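F5/8 type C domain protein (Clostridium perfringens, PDB 7JRM) probably binds mucin-type glycans through a CBM51 carbohydrate-binding module, as a fragment of the O-glycopeptidase ZmpB, whose family recognises and hydrolyses mucins. Local coordinates at residues N247-S253 and S289-V293; L24-I28 and T58-S62. All blocks are in the same frame, centred on the assembly; numbering follows the deposited sequence.

Interaction 1 of 2, residues N247-S253 and S289-V293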
ATOM      1  N   ASN A 247       7.172 -19.172   0.128  1.00 39.64           N
ATOM      2  CA  ASN A 247       7.591 -20.388   0.814  1.00 39.66           C
ATOM      3  C   ASN A 247       8.760 -21.074   0.119  1.00 38.38           C
ATOM      4  O   ASN A 247       9.495 -21.826   0.767  1.00 42.22           O
ATOM      5  CB  ASN A 247       6.415 -21.360   0.928  1.00 42.00           C
ATOM      6  CG  ASN A 247       5.670 -21.223   2.240  1.00 44.48           C
ATOM      7  OD1 ASN A 247       5.708 -20.174   2.882  1.00 46.05           O
ATOM      8  ND2 ASN A 247       4.986 -22.287   2.645  1.00 49.08           N
ATOM      9  N   ASN A 248       8.952 -20.831  -1.178  1.00 34.86           N
ATOM     10  CA  ASN A 248      10.018 -21.471  -1.938  1.00 36.90           C
ATOM     11  C   ASN A 248      11.364 -20.776  -1.783  1.00 34.77           C
ATOM     12  O   ASN A 248      12.331 -21.189  -2.431  1.00 38.16           O
ATOM     13  CB  ASN A 248       9.643 -21.530  -3.421  1.00 33.98           C
ATOM     14  CG  ASN A 248       8.286 -22.166  -3.657  1.00 40.14           C
ATOM     15  OD1 ASN A 248       7.591 -21.830  -4.616  1.00 41.60           O
ATOM     16  ND2 ASN A 248       7.904 -23.091  -2.784  1.00 44.43           N
ATOM     17  N   TYR A 249      11.452 -19.742  -0.952  1.00 34.12           N
ATOM     18  CA  TYR A 249      12.691 -19.010  -0.743  1.00 31.50           C
ATOM     19  C   TYR A 249      12.984 -18.929   0.747  1.00 36.16           C
ATOM     20  O   TYR A 249      12.094 -19.084   1.587  1.00 34.31           O
ATOM     21  CB  TYR A 249      12.621 -17.602  -1.353  1.00 35.65           C
ATOM     22  CG  TYR A 249      12.121 -17.589  -2.780  1.00 34.80           C
ATOM     23  CD1 TYR A 249      12.997 -17.756  -3.844  1.00 31.88           C
ATOM     24  CD2 TYR A 249      10.772 -17.415  -3.061  1.00 35.16           C
ATOM     25  CE1 TYR A 249      12.544 -17.749  -5.150  1.00 32.78           C
ATOM     26  CE2 TYR A 249      10.311 -17.406  -4.364  1.00 36.60           C
ATOM     27  CZ  TYR A 249      11.200 -17.574  -5.403  1.00 33.45           C
ATOM     28  OH  TYR A 249      10.744 -17.565  -6.701  1.00 33.75           O
ATOM     29  N   THR A 250      14.257 -18.702   1.066  1.00 29.75           N
ATOM     30  CA  THR A 250      14.679 -18.634   2.459  1.00 36.32           C
ATOM     31  C   THR A 250      13.953 -17.507   3.185  1.00 36.84           C
ATOM     32  O   THR A 250      13.540 -16.513   2.581  1.00 36.81           O
ATOM     33  CB  THR A 250      16.192 -18.428   2.551  1.00 31.00           C
ATOM     34  OG1 THR A 250      16.504 -17.047   2.329  1.00 35.44           O
ATOM     35  CG2 THR A 250      16.911 -19.280   1.514  1.00 32.89           C
ATOM     36  N   GLU A 251      13.793 -17.679   4.499  1.00 38.04           N
ATOM     37  CA  GLU A 251      13.086 -16.682   5.297  1.00 34.53           C
ATOM     38  C   GLU A 251      13.765 -15.321   5.210  1.00 37.57           C
ATOM     39  O   GLU A 251      13.094 -14.283   5.197  1.00 36.11           O
ATOM     40  CB  GLU A 251      12.992 -17.149   6.752  1.00 38.96           C
ATOM     41  CG  GLU A 251      12.757 -16.033   7.759  1.00 45.69           C
ATOM     42  CD  GLU A 251      12.298 -16.550   9.108  1.00 51.22           C
ATOM     43  OE1 GLU A 251      12.903 -16.163  10.130  1.00 44.58           O
ATOM     44  OE2 GLU A 251      11.332 -17.341   9.146  1.00 45.44           O
ATOM     45  N   GLU A 252      15.097 -15.306   5.128  1.00 32.57           N
ATOM     46  CA  GLU A 252      15.822 -14.043   5.048  1.00 33.74           C
ATOM     47  C   GLU A 252      15.550 -13.331   3.727  1.00 33.07           C
ATOM     48  O   GLU A 252      15.271 -12.127   3.705  1.00 37.69           O
ATOM     49  CB  GLU A 252      17.320 -14.289   5.229  1.00 36.08           C
ATOM     50  CG  GLU A 252      18.070 -13.125   5.853  1.00 36.44           C
ATOM     51  CD  GLU A 252      19.407 -13.539   6.437  1.00 40.26           C
ATOM     52  N   SER A 253      15.625 -14.062   2.612  1.00 35.99           N
ATOM     53  CA  SER A 253      15.430 -13.442   1.306  1.00 34.31           C
ATOM     54  C   SER A 253      13.960 -13.138   1.040  1.00 36.32           C
ATOM     55  O   SER A 253      13.639 -12.116   0.423  1.00 34.36           O
ATOM     56  CB  SER A 253      15.994 -14.341   0.207  1.00 35.31           C
ATOM     57  OG  SER A 253      14.984 -15.162  -0.352  1.00 36.68           O
ATOM     58  N   SER A 289      17.877 -10.972  -5.901  1.00 38.84           N
ATOM     59  CA  SER A 289      18.600 -11.479  -4.744  1.00 40.05           C
ATOM     60  C   SER A 289      17.897 -12.650  -4.074  1.00 36.24           C
ATOM     61  O   SER A 289      18.359 -13.116  -3.027  1.00 39.92           O
ATOM     62  CB  SER A 289      18.816 -10.355  -3.724  1.00 35.67           C
ATOM     63  OG  SER A 289      19.953  -9.578  -4.057  1.00 41.20           O
ATOM     64  N   LEU A 290      16.797 -13.131  -4.646  1.00 37.13           N
ATOM     65  CA  LEU A 290      16.094 -14.273  -4.079  1.00 38.66           C
ATOM     66  C   LEU A 290      16.942 -15.533  -4.196  1.00 41.51           C
ATOM     67  O   LEU A 290      17.584 -15.777  -5.221  1.00 40.35           O
ATOM     68  CB  LEU A 290      14.755 -14.478  -4.785  1.00 36.31           C
ATOM     69  CG  LEU A 290      13.585 -13.587  -4.364  1.00 33.86           C
ATOM     70  CD1 LEU A 290      12.391 -13.834  -5.268  1.00 32.53           C
ATOM     71  CD2 LEU A 290      13.214 -13.824  -2.907  1.00 34.49           C
ATOM     72  N   VAL A 291      16.942 -16.333  -3.134  1.00 41.01           N
ATOM     73  CA  VAL A 291      17.645 -17.609  -3.104  1.00 42.14           C
ATOM     74  C   VAL A 291      16.639 -18.687  -2.727  1.00 34.86           C
ATOM     75  O   VAL A 291      15.957 -18.577  -1.701  1.00 36.62           O
ATOM     76  CB  VAL A 291      18.833 -17.588  -2.120  1.00 40.43           C
ATOM     77  CG1 VAL A 291      18.592 -16.572  -1.010  1.00 37.08           C
ATOM     78  CG2 VAL A 291      19.099 -18.975  -1.549  1.00 40.91           C
ATOM     79  N   LYS A 292      16.531 -19.714  -3.564  1.00 33.48           N
ATOM     80  CA  LYS A 292      15.580 -20.791  -3.337  1.00 32.50           C
ATOM     81  C   LYS A 292      16.063 -21.708  -2.218  1.00 33.42           C
ATOM     82  O   LYS A 292      17.266 -21.875  -1.996  1.00 33.34           O
ATOM     83  CB  LYS A 292      15.366 -21.597  -4.619  1.00 31.66           C
ATOM     84  CG  LYS A 292      15.050 -20.746  -5.842  1.00 33.20           C
ATOM     85  CD  LYS A 292      13.767 -21.207  -6.507  1.00 36.24           C
ATOM     86  CE  LYS A 292      13.566 -20.530  -7.849  1.00 40.36           C
ATOM     87  NZ  LYS A 292      14.212 -21.298  -8.950  1.00 38.21           N
ATOM     88  N   VAL A 293      15.105 -22.298  -1.506  1.00 34.18           N
ATOM     89  CA  VAL A 293      15.405 -23.277  -0.468  1.00 33.73           C
ATOM     90  C   VAL A 293      15.793 -24.598  -1.119  1.00 29.36           C
ATOM     91  O   VAL A 293      15.567 -24.808  -2.315  1.00 31.01           O
ATOM     92  CB  VAL A 293      14.218 -23.476   0.495  1.00 32.73           C
ATOM     93  CG1 VAL A 293      13.738 -22.147   1.045  1.00 37.08           C
ATOM     94  CG2 VAL A 293      13.085 -24.204  -0.201  1.00 28.36           C
TER
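Tyr249 and Lys292 form a single antiparallel bridge, a non-hydrogen-bonded pair with their CA atoms 4.3 Å apart. One backbone bond flanks it on each side. Val293 N donates to Asn248 O at 3.1 Å. Thr250 N donates to Val291 O at 3.2 Å. The Tyr249 ring leans on the other segment. Leu290 CD1 lies over one face, 4.0 Å from the ring centroid, in a CH-pi contact. The Lys292 chain runs beside the Tyr249 side chain in the same direction, its CD 3.9 Å from Tyr249 CE1. Leu290 sends its other methyl, CD2, to Ser253 OG. Val291 splits its branches, CG1 to Ser253 CB and CG2 to Thr250 CG2. Val293 CG1 packs on the Tyr249-Thr250 peptide. Thr250 is the N-cap of helix 251-270. Its OG1 sits between the backbone N and the carbonyl carbon (chi1 80°), where it accepts from Ser253 N at 3.1 Å. The chain entering that helix is thus tied to the chain leaving helix 273-288. The arrangement is consistent with one end of a FIVAR-like three-helix bundle. Paired peptides set the register, and the aliphatic groups packed beside them probably shield them in part from solvent.

Interaction 2 of 2, residues L24-I28 and T58-S62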
ATOM      1  N   LEU A  24     -14.373   4.882 -20.792  1.00 32.80           N
ATOM      2  CA  LEU A  24     -14.149   5.280 -22.178  1.00 32.97           C
ATOM      3  C   LEU A  24     -15.443   5.602 -22.912  1.00 31.74           C
ATOM      4  O   LEU A  24     -15.395   6.229 -23.976  1.00 31.60           O
ATOM      5  CB  LEU A  24     -13.394   4.179 -22.922  1.00 29.72           C
ATOM      6  CG  LEU A  24     -11.926   3.987 -22.543  1.00 36.44           C
ATOM      7  CD1 LEU A  24     -11.308   2.888 -23.384  1.00 39.18           C
ATOM      8  CD2 LEU A  24     -11.152   5.286 -22.703  1.00 30.85           C
ATOM      9  N   MET A  25     -16.589   5.192 -22.376  1.00 32.64           N
ATOM     10  CA  MET A  25     -17.881   5.435 -23.003  1.00 34.09           C
ATOM     11  C   MET A  25     -18.652   6.566 -22.336  1.00 34.86           C
ATOM     12  O   MET A  25     -19.814   6.799 -22.686  1.00 37.03           O
ATOM     13  CB  MET A  25     -18.716   4.154 -22.992  1.00 33.56           C
ATOM     14  CG  MET A  25     -18.055   2.981 -23.693  1.00 33.09           C
ATOM     15  SD  MET A  25     -18.054   3.175 -25.483  1.00 43.73           S
ATOM     16  CE  MET A  25     -19.770   3.604 -25.761  1.00 36.71           C
ATOM     17  N   LYS A  26     -18.035   7.273 -21.392  1.00 31.22           N
ATOM     18  CA  LYS A  26     -18.710   8.361 -20.694  1.00 33.02           C
ATOM     19  C   LYS A  26     -18.976   9.513 -21.656  1.00 33.49           C
ATOM     20  O   LYS A  26     -18.047  10.043 -22.275  1.00 34.06           O
ATOM     21  CB  LYS A  26     -17.865   8.829 -19.512  1.00 36.25           C
ATOM     22  CG  LYS A  26     -18.371  10.098 -18.843  1.00 33.42           C
ATOM     23  CD  LYS A  26     -19.794   9.930 -18.335  1.00 43.89           C
ATOM     24  CE  LYS A  26     -20.047  10.800 -17.116  1.00 45.65           C
ATOM     25  NZ  LYS A  26     -21.320  10.439 -16.433  1.00 46.37           N
ATOM     26  N   GLY A  27     -20.244   9.897 -21.784  1.00 34.04           N
ATOM     27  CA  GLY A  27     -20.622  11.002 -22.639  1.00 37.50           C
ATOM     28  C   GLY A  27     -20.825  10.658 -24.096  1.00 33.65           C
ATOM     29  O   GLY A  27     -21.046  11.568 -24.904  1.00 33.89           O
ATOM     30  N   ILE A  28     -20.762   9.382 -24.462  1.00 35.89           N
ATOM     31  CA  ILE A  28     -20.944   8.957 -25.845  1.00 36.11           C
ATOM     32  C   ILE A  28     -22.408   8.606 -26.066  1.00 33.86           C
ATOM     33  O   ILE A  28     -22.979   7.786 -25.336  1.00 38.65           O
ATOM     34  CB  ILE A  28     -20.034   7.764 -26.180  1.00 32.78           C
ATOM     35  CG1 ILE A  28     -18.565   8.147 -25.995  1.00 30.12           C
ATOM     36  CG2 ILE A  28     -20.289   7.279 -27.600  1.00 32.67           C
ATOM     37  CD1 ILE A  28     -18.100   9.249 -26.923  1.00 32.17           C
ATOM     38  N   THR A  58      -6.584   9.750 -27.613  1.00 18.08           N
ATOM     39  CA  THR A  58      -7.616   9.918 -28.628  1.00 20.41           C
ATOM     40  C   THR A  58      -8.379   8.612 -28.792  1.00 28.92           C
ATOM     41  O   THR A  58      -7.769   7.542 -28.896  1.00 27.28           O
ATOM     42  CB  THR A  58      -7.003  10.341 -29.966  1.00 28.51           C
ATOM     43  OG1 THR A  58      -6.316  11.589 -29.808  1.00 23.29           O
ATOM     44  CG2 THR A  58      -8.084  10.495 -31.028  1.00 29.13           C
ATOM     45  N   VAL A  59      -9.709   8.698 -28.809  1.00 24.39           N
ATOM     46  CA  VAL A  59     -10.575   7.540 -28.992  1.00 30.05           C
ATOM     47  C   VAL A  59     -11.573   7.854 -30.099  1.00 32.98           C
ATOM     48  O   VAL A  59     -12.168   8.938 -30.116  1.00 26.47           O
ATOM     49  CB  VAL A  59     -11.315   7.158 -27.695  1.00 30.10           C
ATOM     50  CG1 VAL A  59     -12.039   5.832 -27.872  1.00 30.75           C
ATOM     51  CG2 VAL A  59     -10.349   7.089 -26.522  1.00 28.55           C
ATOM     52  N   VAL A  60     -11.755   6.909 -31.019  1.00 35.51           N
ATOM     53  CA  VAL A  60     -12.712   7.032 -32.113  1.00 37.20           C
ATOM     54  C   VAL A  60     -13.843   6.042 -31.877  1.00 37.86           C
ATOM     55  O   VAL A  60     -13.604   4.892 -31.488  1.00 35.11           O
ATOM     56  CB  VAL A  60     -12.042   6.792 -33.481  1.00 41.25           C
ATOM     57  CG1 VAL A  60     -13.007   7.119 -34.613  1.00 38.84           C
ATOM     58  CG2 VAL A  60     -10.771   7.617 -33.601  1.00 38.32           C
ATOM     59  N   TYR A  61     -15.074   6.487 -32.115  1.00 39.30           N
ATOM     60  CA  TYR A  61     -16.265   5.694 -31.854  1.00 41.55           C
ATOM     61  C   TYR A  61     -17.063   5.518 -33.139  1.00 42.53           C
ATOM     62  O   TYR A  61     -17.216   6.463 -33.919  1.00 43.93           O
ATOM     63  CB  TYR A  61     -17.141   6.350 -30.779  1.00 37.88           C
ATOM     64  CG  TYR A  61     -16.416   6.627 -29.479  1.00 35.76           C
ATOM     65  CD1 TYR A  61     -15.616   7.754 -29.332  1.00 33.31           C
ATOM     66  CD2 TYR A  61     -16.533   5.761 -28.399  1.00 34.09           C
ATOM     67  CE1 TYR A  61     -14.950   8.008 -28.149  1.00 31.68           C
ATOM     68  CE2 TYR A  61     -15.872   6.009 -27.211  1.00 36.10           C
ATOM     69  CZ  TYR A  61     -15.084   7.134 -27.091  1.00 33.34           C
ATOM     70  OH  TYR A  61     -14.423   7.386 -25.911  1.00 29.48           O
ATOM     71  N   SER A  62     -17.571   4.305 -33.351  1.00 44.76           N
ATOM     72  CA  SER A  62     -18.360   3.985 -34.531  1.00 44.85           C
ATOM     73  C   SER A  62     -19.527   3.095 -34.131  1.00 44.47           C
ATOM     74  O   SER A  62     -19.422   2.283 -33.208  1.00 47.10           O
ATOM     75  CB  SER A  62     -17.513   3.290 -35.607  1.00 46.05           C
ATOM     76  OG  SER A  62     -18.146   3.350 -36.872  1.00 43.98           O
TER
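The carbonyl oxygen of Leu24 is held by two donors, the hydroxyl of Tyr61 and the guanidinium of Arg75. Tyr61 OH donates to Leu24 O at 2.5 Å, a very short distance whose exact value is doubtful. Arg75, on the adjacent strand 70-79, reaches Leu24 O through NH2 and Tyr61 OH through NE. Arg75 NH2 also bonds Lys26 O, so one side chain joins the loop and the tyrosine. Tyr61 stands on strand 55-64 with CG anti to its carbonyl carbon (chi1 -55°), and its ring reaches the loop. Ile28 crosses one face of that ring. Its CD1 lies over the centre, 3.6 Å from the centroid, in a close CH-pi contact. Ile28 CG1 lies over the same face toward its CE2 side, 3.6 Å from Tyr61 CE2. Met25 meets the rim instead. Bends at chi2 (-73°) and chi3 (-49°) fold its chain back, and SD comes 4.0 Å from Tyr61 CE2, an edge-on Met-aromatic contact. Leu24 CD2 touches Val59 CG2 more loosely, at 4.3 Å. The loop itself makes a type II turn from Met25 to Ile28, closed by Ile28 N to Met25 O at 3.3 Å. Gly27, with a positive phi, suits its third position. The contact joins the loop before strand 29-32 to the sheet of the Ig-like domain. Aliphatic and sulfur atoms pack the ring, while the hydroxyl of this buried tyrosine is bonded to Leu24 O and Arg75 NE. The nearby guanidinium would probably polarise the hydroxyl and strengthen it as a donor.

Interactions 1 and 2 are separate in space and in sequence. Their centres are 47 Å apart and their nearest atoms about 34 Å, so neither touches the other. Interaction 2 closes before interaction 1 opens along the chain. Between them in sequence runs the NPCBM/NEW2 domain, with the calcium site of Ser163, Val206, Asp208, Gly210 and Asp214. Neither contact supplies a residue to that site. They also differ in setting. Residues 24-28 and 58-62 form a largely buried contact, whereas 247-253 and 289-293 pair at the surface. Each is a local structural contact, combining hydrogen bonds and packing, in a different part of an elongated chain.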